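Local coordinates for fatty Acyl-Adenylate Ligase (Escherichia coli, PDB 3PBK), which belongs to the ANL superfamily of AMP-binding enzymes and is seen here with 5'-O-[(S)-(dodecanoyloxy)(hydroxy)phosphoryl]adenosine held in its ligand pocket, at residues 306-311 and 549-554; 443-448 and 457-462; 473-478 and 490-495; 181-186 and 226-231. All coordinates share one frame; numbering follows the deposited sequence.

Interaction 1. Residues 306-311 and 549-554; sequences GAEPIS and GKPARA. With 1ZZ (5'-O-[(S)-(dodecanoyloxy)(hydroxy)phosphoryl]adenosine), chain C.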
# COMPACT_ATOMS: atom_id res chain seq x y z
N GLY A 306 5.31 -5.75 3.26
CA GLY A 306 5.34 -4.39 3.76
C GLY A 306 3.93 -3.85 3.74
O GLY A 306 3.00 -4.62 3.49
N ALA A 307 3.78 -2.55 4.00
CA ALA A 307 2.49 -1.86 3.99
C ALA A 307 1.90 -1.65 5.39
O ALA A 307 1.19 -0.67 5.64
CB ALA A 307 1.49 -2.55 3.07
N GLU A 308 2.20 -2.58 6.29
CA GLU A 308 1.69 -2.52 7.65
C GLU A 308 2.74 -3.22 8.49
O GLU A 308 3.58 -3.92 7.93
CB GLU A 308 0.35 -3.25 7.75
CG GLU A 308 -0.76 -2.53 6.98
CD GLU A 308 -1.98 -3.40 6.75
OE1 GLU A 308 -2.53 -3.90 7.76
OE2 GLU A 308 -2.39 -3.56 5.57
N PRO A 309 2.70 -3.02 9.82
CA PRO A 309 3.70 -3.68 10.68
C PRO A 309 3.74 -5.19 10.44
O PRO A 309 2.69 -5.85 10.48
CB PRO A 309 3.20 -3.37 12.09
CG PRO A 309 2.40 -2.12 11.93
CD PRO A 309 1.76 -2.19 10.59
N ILE A 310 4.92 -5.72 10.17
CA ILE A 310 5.04 -7.12 9.78
C ILE A 310 5.04 -8.02 11.00
O ILE A 310 5.70 -7.73 12.00
CB ILE A 310 6.32 -7.35 8.99
CG1 ILE A 310 6.28 -6.55 7.69
CG2 ILE A 310 6.52 -8.83 8.72
CD1 ILE A 310 7.64 -6.36 7.05
N SER A 311 4.28 -9.12 10.93
CA SER A 311 4.32 -10.13 11.97
C SER A 311 5.33 -11.22 11.63
O SER A 311 5.09 -12.04 10.73
CB SER A 311 2.95 -10.77 12.17
OG SER A 311 3.02 -11.88 13.07
N GLY A 549 -5.62 1.31 2.52
CA GLY A 549 -5.92 -0.10 2.68
C GLY A 549 -5.50 -0.72 4.00
O GLY A 549 -5.34 -1.94 4.09
N LYS A 550 -5.33 0.12 5.02
CA LYS A 550 -4.96 -0.36 6.37
C LYS A 550 -6.12 -0.15 7.37
O LYS A 550 -7.15 0.41 7.01
CB LYS A 550 -3.63 0.28 6.84
CG LYS A 550 -3.60 1.82 6.93
CD LYS A 550 -2.56 2.30 7.97
CE LYS A 550 -1.12 2.41 7.41
NZ LYS A 550 -0.68 3.83 7.14
N PRO A 551 -5.96 -0.60 8.63
CA PRO A 551 -7.07 -0.44 9.59
C PRO A 551 -7.21 1.01 10.04
O PRO A 551 -6.28 1.57 10.60
CB PRO A 551 -6.65 -1.31 10.78
CG PRO A 551 -5.41 -2.06 10.34
CD PRO A 551 -4.79 -1.25 9.26
N ALA A 552 -8.37 1.60 9.81
CA ALA A 552 -8.58 2.99 10.21
C ALA A 552 -8.72 3.12 11.72
O ALA A 552 -9.80 3.43 12.23
CB ALA A 552 -9.81 3.56 9.52
N ARG A 553 -7.63 2.87 12.44
CA ARG A 553 -7.67 2.98 13.89
C ARG A 553 -8.08 4.38 14.29
O ARG A 553 -9.04 4.57 15.03
CB ARG A 553 -6.30 2.66 14.48
CG ARG A 553 -6.02 1.19 14.63
CD ARG A 553 -4.75 0.96 15.40
NE ARG A 553 -4.42 -0.45 15.46
CZ ARG A 553 -3.66 -1.08 14.57
NH1 ARG A 553 -3.14 -0.42 13.55
NH2 ARG A 553 -3.41 -2.37 14.71
N ALA A 554 -7.34 5.37 13.80
CA ALA A 554 -7.60 6.76 14.15
C ALA A 554 -9.01 7.18 13.74
O ALA A 554 -9.67 7.96 14.44
CB ALA A 554 -6.57 7.67 13.52
P 1ZZ C . 1.13 3.65 1.48
C1 1ZZ C . 8.75 -5.01 -7.88
N1 1ZZ C . 3.83 1.03 6.49
O1 1ZZ C . 2.34 0.54 1.50
C2 1ZZ C . 8.88 -3.95 -6.83
N2 1ZZ C . 5.20 -0.37 5.46
O2 1ZZ C . 2.18 2.70 0.63
C3 1ZZ C . 7.87 -3.95 -5.68
N3 1ZZ C . 4.37 0.17 8.84
O3 1ZZ C . 1.34 5.23 1.40
C4 1ZZ C . 8.19 -2.95 -4.55
N4 1ZZ C . 5.91 -1.55 8.89
O4 1ZZ C . -0.17 3.43 1.08
C5 1ZZ C . 7.57 -3.09 -3.15
N5 1ZZ C . 6.89 -2.37 6.81
O5 1ZZ C . 1.28 3.27 3.02
C6 1ZZ C . 7.49 -1.76 -2.44
O6 1ZZ C . 2.36 2.39 5.43
C7 1ZZ C . 7.68 -1.67 -0.95
O7 1ZZ C . 3.03 3.95 8.53
C8 1ZZ C . 6.94 -0.55 -0.23
O8 1ZZ C . 4.02 5.44 6.31
C9 1ZZ C . 6.01 -0.88 0.94
C10 1ZZ C . 4.63 -0.28 1.01
C11 1ZZ C . 4.22 1.06 0.59
C12 1ZZ C . 2.91 1.49 1.06
C13 1ZZ C . 2.04 4.17 3.79
C14 1ZZ C . 2.27 3.82 5.26
C15 1ZZ C . 3.54 4.17 6.07
C16 1ZZ C . 3.30 3.38 7.28
C17 1ZZ C . 2.81 2.08 6.73
C18 1ZZ C . 4.29 0.66 5.30
C19 1ZZ C . 5.29 -0.61 6.83
C20 1ZZ C . 4.48 0.20 7.46
C21 1ZZ C . 5.11 -0.74 9.52
C22 1ZZ C . 6.01 -1.50 7.50
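Van der Waals packing carries the direct contact between 306-311 and 549-554, with no hydrogen bond crossing. The side chains of E308 and K550 run antiparallel past one another, E308 CG lying 4.0 Å from K550 CB. With CG anti to the carbonyl carbon (chi1 -67°) and the chain extended beyond it, E308 points its carboxylate at the proline ring, OE1 being 3.8 Å from P551 CD. The charge of E308 has a weak, long ion-pair partner in R545.

Both segments also touch 1ZZ. A307 N approaches the adenine at N2 (3.0 Å), and P309 lies beside the same ring system, its N 3.3 Å from C21 of 1ZZ. K550 starts toward E308 but bends at chi3 and chi4, which carries NZ to the ribose, 3.5 Å from C14 of 1ZZ. The two segments thus meet beside one ligand, the lysine reaching in from the C-terminal part of the chain.

In the fold, 306-311 links strand 302-305 to helix 312-322, whose N-terminus S311 caps through Q314 N. A552 is the N-cap of helix 553-564, and R553, in its first turn, forms a salt bridge to E476 of helix 472-479.

Interaction 2. Residues 443-448 and 457-462; sequences GDLGYL and GRIKDL. With 1ZZ (5'-O-[(S)-(dodecanoyloxy)(hydroxy)phosphoryl]adenosine), chain C.
A beta hairpin of strands 444-449 and 452-458 sets the aspartate of the TGDLG motif of ANL enzymes beside the GRIKD segment. L445 and G457 form an antiparallel hydrogen-bonded pair: L445 N donates to G457 O at 2.7 Å, almost in line with the C=O bond and nearly straight (169°). D444 and R458 make the adjoining non-hydrogen-bonded pair, with side chains that diverge. Beyond them I459 N donates to G443 O at 3.0 Å from above the carbonyl plane, where the chain turns a corner at G443.

CB of D444 starts away from the partner strand, CG lying beside the backbone N (chi1 -63°), and the carboxylate turns to the ligand. It takes both ribose hydroxyls of 1ZZ: O8 donates to OD2 at 2.5 Å and O7 to OD1, though the placement of O7 is less sure. OD2 has a further hydrogen bond with Y336 OH. An acidic residue bridging the ribose diol is the role expected of this motif in the family. R458 still touches the carboxylate through CG, 3.6 Å from D444 OD1; its chain bends at chi3, and R458 NE stays 4.9 Å from D444 OD1, without contact.

On the face that carries L445 the contact is apolar: its two methyls diverge, CD2 to I459 CG1 at 3.9 Å and CD1 to L462 CD2 at 3.7 Å, crossing both side chains at about a right angle. V410 also packs on L445, W471 on L462 and H412 on I459. After R458 the chain coils with helical backbone angles at 459-461, and L462 N closes that turn on I459 O at 3.2 Å.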
# COMPACT_ATOMS: atom_id res chain seq x y z
N GLY A 443 5.44 10.34 9.92
CA GLY A 443 4.40 10.07 10.88
C GLY A 443 4.42 8.63 11.35
O GLY A 443 3.45 8.13 11.91
N ASP A 444 5.55 7.96 11.11
CA ASP A 444 5.75 6.60 11.62
C ASP A 444 6.79 6.57 12.74
O ASP A 444 7.76 7.34 12.74
CB ASP A 444 6.20 5.66 10.50
CG ASP A 444 5.17 5.50 9.41
OD1 ASP A 444 3.97 5.72 9.69
OD2 ASP A 444 5.55 5.15 8.28
N LEU A 445 6.58 5.66 13.68
CA LEU A 445 7.53 5.47 14.77
C LEU A 445 8.47 4.31 14.47
O LEU A 445 8.08 3.29 13.90
CB LEU A 445 6.78 5.20 16.07
CG LEU A 445 5.93 6.34 16.60
CD1 LEU A 445 5.14 5.85 17.81
CD2 LEU A 445 6.81 7.51 16.95
N GLY A 446 9.73 4.48 14.87
CA GLY A 446 10.72 3.46 14.65
C GLY A 446 12.03 3.83 15.31
O GLY A 446 12.12 4.79 16.07
N TYR A 447 13.07 3.05 15.01
CA TYR A 447 14.39 3.32 15.56
C TYR A 447 15.39 2.64 14.65
O TYR A 447 15.00 1.76 13.86
CB TYR A 447 14.48 2.75 16.97
CG TYR A 447 14.27 1.26 17.04
CD1 TYR A 447 12.99 0.72 17.06
CD2 TYR A 447 15.36 0.37 17.09
CE1 TYR A 447 12.79 -0.65 17.13
CE2 TYR A 447 15.16 -1.00 17.16
CZ TYR A 447 13.87 -1.50 17.17
OH TYR A 447 13.66 -2.85 17.23
N LEU A 448 16.65 3.03 14.72
CA LEU A 448 17.70 2.34 13.97
C LEU A 448 18.50 1.40 14.87
O LEU A 448 18.62 1.62 16.07
CB LEU A 448 18.66 3.32 13.30
CG LEU A 448 18.31 3.97 11.95
CD1 LEU A 448 17.42 3.05 11.14
CD2 LEU A 448 17.65 5.31 12.14
N GLY A 457 5.16 1.32 14.22
CA GLY A 457 3.78 1.71 14.00
C GLY A 457 3.61 3.19 13.65
O GLY A 457 4.59 3.91 13.49
N ARG A 458 2.36 3.63 13.52
CA ARG A 458 2.04 5.03 13.22
C ARG A 458 1.87 5.83 14.51
O ARG A 458 1.29 5.34 15.48
CB ARG A 458 0.76 5.13 12.40
CG ARG A 458 0.84 4.55 11.00
CD ARG A 458 -0.43 4.84 10.21
NE ARG A 458 -0.82 6.25 10.34
CZ ARG A 458 -1.69 6.88 9.54
NH1 ARG A 458 -2.27 6.24 8.53
NH2 ARG A 458 -1.97 8.17 9.75
N ILE A 459 2.38 7.07 14.50
CA ILE A 459 2.19 7.98 15.63
C ILE A 459 0.70 8.16 15.93
O ILE A 459 0.28 8.13 17.09
CB ILE A 459 2.79 9.37 15.36
CG1 ILE A 459 4.15 9.26 14.68
CG2 ILE A 459 2.93 10.13 16.65
CD1 ILE A 459 4.81 10.61 14.39
N LYS A 460 -0.08 8.33 14.87
CA LYS A 460 -1.53 8.42 14.95
C LYS A 460 -2.16 7.26 15.73
O LYS A 460 -3.06 7.48 16.54
CB LYS A 460 -2.12 8.45 13.53
CG LYS A 460 -3.38 9.27 13.38
CD LYS A 460 -3.60 9.64 11.91
CE LYS A 460 -4.83 10.54 11.73
NZ LYS A 460 -4.80 11.75 12.62
N ASP A 461 -1.68 6.04 15.50
CA ASP A 461 -2.26 4.84 16.11
C ASP A 461 -1.83 4.59 17.55
O ASP A 461 -2.48 3.82 18.27
CB ASP A 461 -1.94 3.59 15.29
CG ASP A 461 -2.59 3.62 13.93
OD1 ASP A 461 -3.54 4.41 13.76
OD2 ASP A 461 -2.14 2.85 13.04
N LEU A 462 -0.74 5.21 17.97
CA LEU A 462 -0.15 4.92 19.27
C LEU A 462 -1.12 5.25 20.40
O LEU A 462 -1.73 6.31 20.41
CB LEU A 462 1.17 5.67 19.44
CG LEU A 462 1.93 5.45 20.76
CD1 LEU A 462 2.35 3.98 20.90
CD2 LEU A 462 3.14 6.39 20.86
P 1ZZ C . 1.13 3.65 1.48
C1 1ZZ C . 8.75 -5.01 -7.88
N1 1ZZ C . 3.83 1.03 6.49
O1 1ZZ C . 2.34 0.54 1.50
C2 1ZZ C . 8.88 -3.95 -6.83
N2 1ZZ C . 5.20 -0.37 5.46
O2 1ZZ C . 2.18 2.70 0.63
C3 1ZZ C . 7.87 -3.95 -5.68
N3 1ZZ C . 4.37 0.17 8.84
O3 1ZZ C . 1.34 5.23 1.40
C4 1ZZ C . 8.19 -2.95 -4.55
N4 1ZZ C . 5.91 -1.55 8.89
O4 1ZZ C . -0.17 3.43 1.08
C5 1ZZ C . 7.57 -3.09 -3.15
N5 1ZZ C . 6.89 -2.37 6.81
O5 1ZZ C . 1.28 3.27 3.02
C6 1ZZ C . 7.49 -1.76 -2.44
O6 1ZZ C . 2.36 2.39 5.43
C7 1ZZ C . 7.68 -1.67 -0.95
O7 1ZZ C . 3.03 3.95 8.53
C8 1ZZ C . 6.94 -0.55 -0.23
O8 1ZZ C . 4.02 5.44 6.31
C9 1ZZ C . 6.01 -0.88 0.94
C10 1ZZ C . 4.63 -0.28 1.01
C11 1ZZ C . 4.22 1.06 0.59
C12 1ZZ C . 2.91 1.49 1.06
C13 1ZZ C . 2.04 4.17 3.79
C14 1ZZ C . 2.27 3.82 5.26
C15 1ZZ C . 3.54 4.17 6.07
C16 1ZZ C . 3.30 3.38 7.28
C17 1ZZ C . 2.81 2.08 6.73
C18 1ZZ C . 4.29 0.66 5.30
C19 1ZZ C . 5.29 -0.61 6.83
C20 1ZZ C . 4.48 0.20 7.46
C21 1ZZ C . 5.11 -0.74 9.52
C22 1ZZ C . 6.01 -1.50 7.50

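Interaction 3. Residues 473-478 and 490-495; sequences QDIEYI and AIAFVT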
# COMPACT_ATOMS: atom_id res chain seq x y z
N GLN A 473 -1.46 -2.73 18.43
CA GLN A 473 -1.35 -4.07 17.87
C GLN A 473 -0.90 -5.13 18.88
O GLN A 473 -1.14 -6.33 18.67
CB GLN A 473 -0.40 -4.08 16.67
CG GLN A 473 1.07 -3.84 17.01
CD GLN A 473 1.56 -2.44 16.65
OE1 GLN A 473 0.86 -1.44 16.84
NE2 GLN A 473 2.78 -2.36 16.12
N ASP A 474 -0.24 -4.70 19.96
CA ASP A 474 0.17 -5.61 21.03
C ASP A 474 -1.05 -6.07 21.82
O ASP A 474 -1.08 -7.18 22.36
CB ASP A 474 1.16 -4.94 21.98
CG ASP A 474 2.55 -4.82 21.38
OD1 ASP A 474 2.77 -5.39 20.29
OD2 ASP A 474 3.41 -4.15 22.01
N ILE A 475 -2.06 -5.20 21.91
CA ILE A 475 -3.30 -5.51 22.59
C ILE A 475 -4.21 -6.29 21.66
O ILE A 475 -4.80 -7.28 22.07
CB ILE A 475 -4.01 -4.24 23.08
CG1 ILE A 475 -3.28 -3.68 24.30
CG2 ILE A 475 -5.48 -4.51 23.42
CD1 ILE A 475 -4.01 -2.52 24.95
N GLU A 476 -4.31 -5.85 20.41
CA GLU A 476 -5.15 -6.54 19.44
C GLU A 476 -4.71 -7.99 19.26
O GLU A 476 -5.53 -8.87 18.99
CB GLU A 476 -5.12 -5.83 18.10
CG GLU A 476 -5.74 -4.46 18.13
CD GLU A 476 -5.16 -3.53 17.08
OE1 GLU A 476 -4.31 -3.99 16.28
OE2 GLU A 476 -5.54 -2.33 17.07
N TYR A 477 -3.41 -8.23 19.43
CA TYR A 477 -2.88 -9.58 19.33
C TYR A 477 -3.64 -10.53 20.23
O TYR A 477 -4.03 -11.62 19.81
CB TYR A 477 -1.40 -9.59 19.69
CG TYR A 477 -0.74 -10.96 19.65
CD1 TYR A 477 -0.30 -11.50 18.46
CD2 TYR A 477 -0.54 -11.69 20.81
CE1 TYR A 477 0.31 -12.73 18.41
CE2 TYR A 477 0.06 -12.91 20.77
CZ TYR A 477 0.49 -13.43 19.57
OH TYR A 477 1.10 -14.66 19.53
N ILE A 478 -3.85 -10.14 21.48
CA ILE A 478 -4.57 -10.99 22.43
C ILE A 478 -5.93 -11.40 21.89
O ILE A 478 -6.35 -12.55 22.05
CB ILE A 478 -4.74 -10.32 23.80
CG1 ILE A 478 -3.36 -10.07 24.42
CG2 ILE A 478 -5.58 -11.18 24.71
CD1 ILE A 478 -3.42 -9.19 25.64
N ALA A 490 -9.75 -6.81 14.85
CA ALA A 490 -9.69 -6.10 16.13
C ALA A 490 -8.94 -4.78 16.02
O ALA A 490 -7.85 -4.73 15.46
CB ALA A 490 -9.07 -6.98 17.20
N ILE A 491 -9.55 -3.72 16.56
CA ILE A 491 -8.99 -2.38 16.60
C ILE A 491 -8.91 -1.87 18.03
O ILE A 491 -9.90 -1.93 18.77
CB ILE A 491 -9.88 -1.39 15.87
CG1 ILE A 491 -10.16 -1.86 14.46
CG2 ILE A 491 -9.25 -0.01 15.86
CD1 ILE A 491 -11.36 -1.15 13.85
N ALA A 492 -7.75 -1.34 18.41
CA ALA A 492 -7.59 -0.76 19.73
C ALA A 492 -7.21 0.72 19.64
O ALA A 492 -6.46 1.14 18.77
CB ALA A 492 -6.56 -1.54 20.53
N PHE A 493 -7.77 1.51 20.54
CA PHE A 493 -7.43 2.92 20.64
C PHE A 493 -7.85 3.45 22.01
O PHE A 493 -8.57 2.78 22.75
CB PHE A 493 -8.08 3.72 19.53
CG PHE A 493 -9.58 3.64 19.52
CD1 PHE A 493 -10.22 2.64 18.80
CD2 PHE A 493 -10.34 4.56 20.22
CE1 PHE A 493 -11.60 2.57 18.79
CE2 PHE A 493 -11.71 4.48 20.21
CZ PHE A 493 -12.35 3.49 19.50
N VAL A 494 -7.38 4.64 22.34
CA VAL A 494 -7.75 5.24 23.61
C VAL A 494 -8.68 6.42 23.39
O VAL A 494 -8.43 7.30 22.57
CB VAL A 494 -6.52 5.66 24.45
CG1 VAL A 494 -5.59 6.55 23.64
CG2 VAL A 494 -6.96 6.35 25.72
N THR A 495 -9.79 6.42 24.13
CA THR A 495 -10.79 7.47 24.04
C THR A 495 -10.23 8.77 24.62
O THR A 495 -9.21 8.76 25.31
CB THR A 495 -12.08 7.05 24.75
OG1 THR A 495 -13.19 7.72 24.14
CG2 THR A 495 -12.03 7.38 26.23
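The flat group at the centre of this contact is the carboxylate of E476; the rings of Y477 and F493 belong to side chains that start away from the interface. A490 O sits over one face of the carboxylate, 3.4 Å from E476 CD, while A492 N comes in at the OE2 end. OE2 of E476 receives A492 N at 2.8 Å on its anti lone pair, the one turned away from OE1, with a bent N-H...O angle of 146°. OE1 is engaged separately, in a salt bridge with R553 NH2 of helix 553-564.

The side chain reaches the strand because CG lies anti to the carbonyl carbon (chi1 -66°) and the chain runs out extended. Small residues let the backbones come close: E476 CB is 4.2 Å from A490 CB, and I475 CG2 meets A492 CB at 4.3 Å. L502 of the neighbouring strand packs against both E476 and A490. The axes of helix 473-478 and strand 490-494 approach to 7.5 Å, their directions 137° apart.

Strand 490-494 is an outer strand of the three-stranded sheet in the C-terminal part of the chain. I491 and F493 bond to strand 500-505, so the A492 amide faces the other way and E476 satisfies it. A buried carboxylate shared between a peptide N-H and an arginine is probably ionised, and this one ties together helix 472-479, the sheet edge and helix 553-564.

Interaction 4. Residues 181-186 and 226-231; sequences QYTSGS and FYHDMG. With 1ZZ (5'-O-[(S)-(dodecanoyloxy)(hydroxy)phosphoryl]adenosine), chain C.
The carbonyl oxygen of Y182 is gripped by one hydrogen bond, from G185 N at 3.2 Å, which closes a type I turn from Y182 to G185. No hydrogen bond joins the turn to 226-231; the two meet through methyl, ring, amide and carboxylate contacts. T183 makes the closest approach. Its OG1 sits between the backbone N and the carbonyl carbon (chi1 68°), which leaves CG2 beside the backbone N and directed at the other segment. CG2 comes 3.4 Å from Y227 O and meets the H228 imidazole at its edge, near the ring plane, 4.1 Å from CD2. One face of that ring is covered by its neighbour, Y227 CE1 lying 4.0 Å above the plane over the centre.

This is the Ser/Thr- and Gly-rich loop of the AMP-binding enzymes, following strand 177-181, placed against the start of helix 229-241, for which H228 is the N-cap. Both T183 and D229 belong to the ligand pocket: T183 OG1 is 3.8 Å from O4 of the 1ZZ phosphate group, and D229 OD2, its CG anti to the backbone N (chi1 -173°), is 2.9 Å from O2, which bridges the phosphorus to the acyl chain. O2 has no proton to give, so this close approach is not assigned as a hydrogen bond, and an ionised carboxylate would probably be repelled there.

The Q181 and D229 side chains cross obliquely, their amide and carboxylate planes steeply turned, 77° apart. Selenomethionine M230 places SE 4.1 Å from C10 of the 1ZZ acyl chain.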
# COMPACT_ATOMS: atom_id res chain seq x y z
N GLN A 181 -1.21 10.73 -6.08
CA GLN A 181 -1.58 9.56 -5.30
C GLN A 181 -2.44 9.95 -4.12
O GLN A 181 -1.96 10.60 -3.19
CB GLN A 181 -0.32 8.85 -4.81
CG GLN A 181 -0.61 7.65 -3.93
CD GLN A 181 -1.37 6.56 -4.66
OE1 GLN A 181 -0.80 5.75 -5.38
NE2 GLN A 181 -2.68 6.54 -4.46
N TYR A 182 -3.70 9.53 -4.14
CA TYR A 182 -4.66 10.00 -3.14
C TYR A 182 -4.92 9.10 -1.93
O TYR A 182 -5.68 9.47 -1.03
CB TYR A 182 -5.99 10.40 -3.79
CG TYR A 182 -6.01 11.85 -4.18
CD1 TYR A 182 -5.63 12.26 -5.45
CD2 TYR A 182 -6.41 12.82 -3.28
CE1 TYR A 182 -5.65 13.59 -5.83
CE2 TYR A 182 -6.44 14.16 -3.64
CZ TYR A 182 -6.05 14.54 -4.91
OH TYR A 182 -6.08 15.87 -5.28
N THR A 183 -4.29 7.94 -1.88
CA THR A 183 -4.50 7.08 -0.73
C THR A 183 -4.19 7.81 0.57
O THR A 183 -4.61 7.38 1.65
CB THR A 183 -3.66 5.77 -0.80
OG1 THR A 183 -2.25 6.06 -0.66
CG2 THR A 183 -3.95 5.01 -2.11
N SER A 184 -3.48 8.93 0.47
CA SER A 184 -2.96 9.62 1.66
C SER A 184 -3.96 10.49 2.45
O SER A 184 -3.63 10.99 3.53
CB SER A 184 -1.72 10.42 1.30
OG SER A 184 -0.70 9.56 0.84
N GLY A 185 -5.17 10.66 1.92
CA GLY A 185 -6.18 11.46 2.60
C GLY A 185 -7.35 10.68 3.19
O GLY A 185 -7.59 9.52 2.83
N SER A 186 -8.06 11.32 4.10
CA SER A 186 -9.32 10.76 4.60
C SER A 186 -10.46 11.26 3.73
O SER A 186 -10.26 12.10 2.85
CB SER A 186 -9.54 11.11 6.08
OG SER A 186 -8.96 12.36 6.44
N PHE A 226 -4.45 -1.42 -8.55
CA PHE A 226 -3.70 -0.30 -9.11
C PHE A 226 -4.02 0.99 -8.37
O PHE A 226 -3.31 1.98 -8.50
CB PHE A 226 -3.93 -0.15 -10.62
CG PHE A 226 -3.33 -1.26 -11.44
CD1 PHE A 226 -2.21 -1.94 -11.00
CD2 PHE A 226 -3.87 -1.62 -12.66
CE1 PHE A 226 -1.66 -2.95 -11.76
CE2 PHE A 226 -3.32 -2.62 -13.41
CZ PHE A 226 -2.21 -3.29 -12.96
N TYR A 227 -5.09 0.97 -7.59
CA TYR A 227 -5.50 2.17 -6.88
C TYR A 227 -4.74 2.36 -5.57
O TYR A 227 -4.71 3.46 -5.04
CB TYR A 227 -7.02 2.25 -6.67
CG TYR A 227 -7.65 1.07 -5.97
CD1 TYR A 227 -7.47 0.87 -4.61
CD2 TYR A 227 -8.45 0.16 -6.66
CE1 TYR A 227 -8.06 -0.21 -3.95
CE2 TYR A 227 -9.04 -0.92 -6.02
CZ TYR A 227 -8.84 -1.11 -4.66
OH TYR A 227 -9.41 -2.18 -3.99
N HIS A 228 -4.11 1.29 -5.06
CA HIS A 228 -3.18 1.44 -3.93
C HIS A 228 -1.79 1.74 -4.41
O HIS A 228 -1.42 1.46 -5.54
CB HIS A 228 -3.14 0.21 -3.02
CG HIS A 228 -4.26 0.18 -2.01
ND1 HIS A 228 -4.65 -0.98 -1.37
CD2 HIS A 228 -5.08 1.15 -1.56
CE1 HIS A 228 -5.65 -0.71 -0.56
NE2 HIS A 228 -5.93 0.57 -0.65
N ASP A 229 -1.00 2.29 -3.51
CA ASP A 229 0.35 2.72 -3.83
C ASP A 229 1.29 1.60 -4.31
O ASP A 229 2.01 1.74 -5.31
CB ASP A 229 0.91 3.34 -2.58
CG ASP A 229 2.21 3.96 -2.82
OD1 ASP A 229 2.37 4.57 -3.91
OD2 ASP A 229 3.07 3.83 -1.93
N MSE A 230 1.30 0.50 -3.57
CA MSE A 230 2.13 -0.66 -3.85
C MSE A 230 1.83 -1.30 -5.20
O MSE A 230 2.72 -1.52 -6.01
CB MSE A 230 1.92 -1.68 -2.74
CG MSE A 230 2.97 -2.77 -2.70
SE MSE A 230 3.20 -3.55 -0.91
CE MSE A 230 1.55 -4.57 -0.75
N GLY A 231 0.56 -1.62 -5.42
CA GLY A 231 0.15 -2.26 -6.65
C GLY A 231 0.60 -1.47 -7.86
O GLY A 231 1.17 -2.03 -8.80
P 1ZZ C . 1.13 3.65 1.48
C1 1ZZ C . 8.75 -5.01 -7.88
N1 1ZZ C . 3.83 1.03 6.49
O1 1ZZ C . 2.34 0.54 1.50
C2 1ZZ C . 8.88 -3.95 -6.83
N2 1ZZ C . 5.20 -0.37 5.46
O2 1ZZ C . 2.18 2.70 0.63
C3 1ZZ C . 7.87 -3.95 -5.68
N3 1ZZ C . 4.37 0.17 8.84
O3 1ZZ C . 1.34 5.23 1.40
C4 1ZZ C . 8.19 -2.95 -4.55
N4 1ZZ C . 5.91 -1.55 8.89
O4 1ZZ C . -0.17 3.43 1.08
C5 1ZZ C . 7.57 -3.09 -3.15
N5 1ZZ C . 6.89 -2.37 6.81
O5 1ZZ C . 1.28 3.27 3.02
C6 1ZZ C . 7.49 -1.76 -2.44
O6 1ZZ C . 2.36 2.39 5.43
C7 1ZZ C . 7.68 -1.67 -0.95
O7 1ZZ C . 3.03 3.95 8.53
C8 1ZZ C . 6.94 -0.55 -0.23
O8 1ZZ C . 4.02 5.44 6.31
C9 1ZZ C . 6.01 -0.88 0.94
C10 1ZZ C . 4.63 -0.28 1.01
C11 1ZZ C . 4.22 1.06 0.59
C12 1ZZ C . 2.91 1.49 1.06
C13 1ZZ C . 2.04 4.17 3.79
C14 1ZZ C . 2.27 3.82 5.26
C15 1ZZ C . 3.54 4.17 6.07
C16 1ZZ C . 3.30 3.38 7.28
C17 1ZZ C . 2.81 2.08 6.73
C18 1ZZ C . 4.29 0.66 5.30
C19 1ZZ C . 5.29 -0.61 6.83
C20 1ZZ C . 4.48 0.20 7.46
C21 1ZZ C . 5.11 -0.74 9.52
C22 1ZZ C . 6.01 -1.50 7.50

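Interactions 3 and 4 are buried, interaction 2 is partly so, and interaction 1 lies nearer the surface. Interactions 1, 2 and 4 all touch 1ZZ: 306-311 at the adenine, 443-448 at the ribose, and 181-186 with 226-231 at the phosphate. Interaction 3 stands apart from the ligand but is coupled to interaction 1 through R553 and E476. Between interactions 1 and 2, K550 NZ and R458 NH1 come 3.2 Å apart, like charges that would be expected to repel. Backbone hydrogen bonds hold the hairpin and a side-chain-to-backbone bond the helix-strand pair, whereas the segments of interactions 1 and 4 meet without hydrogen bonds between them.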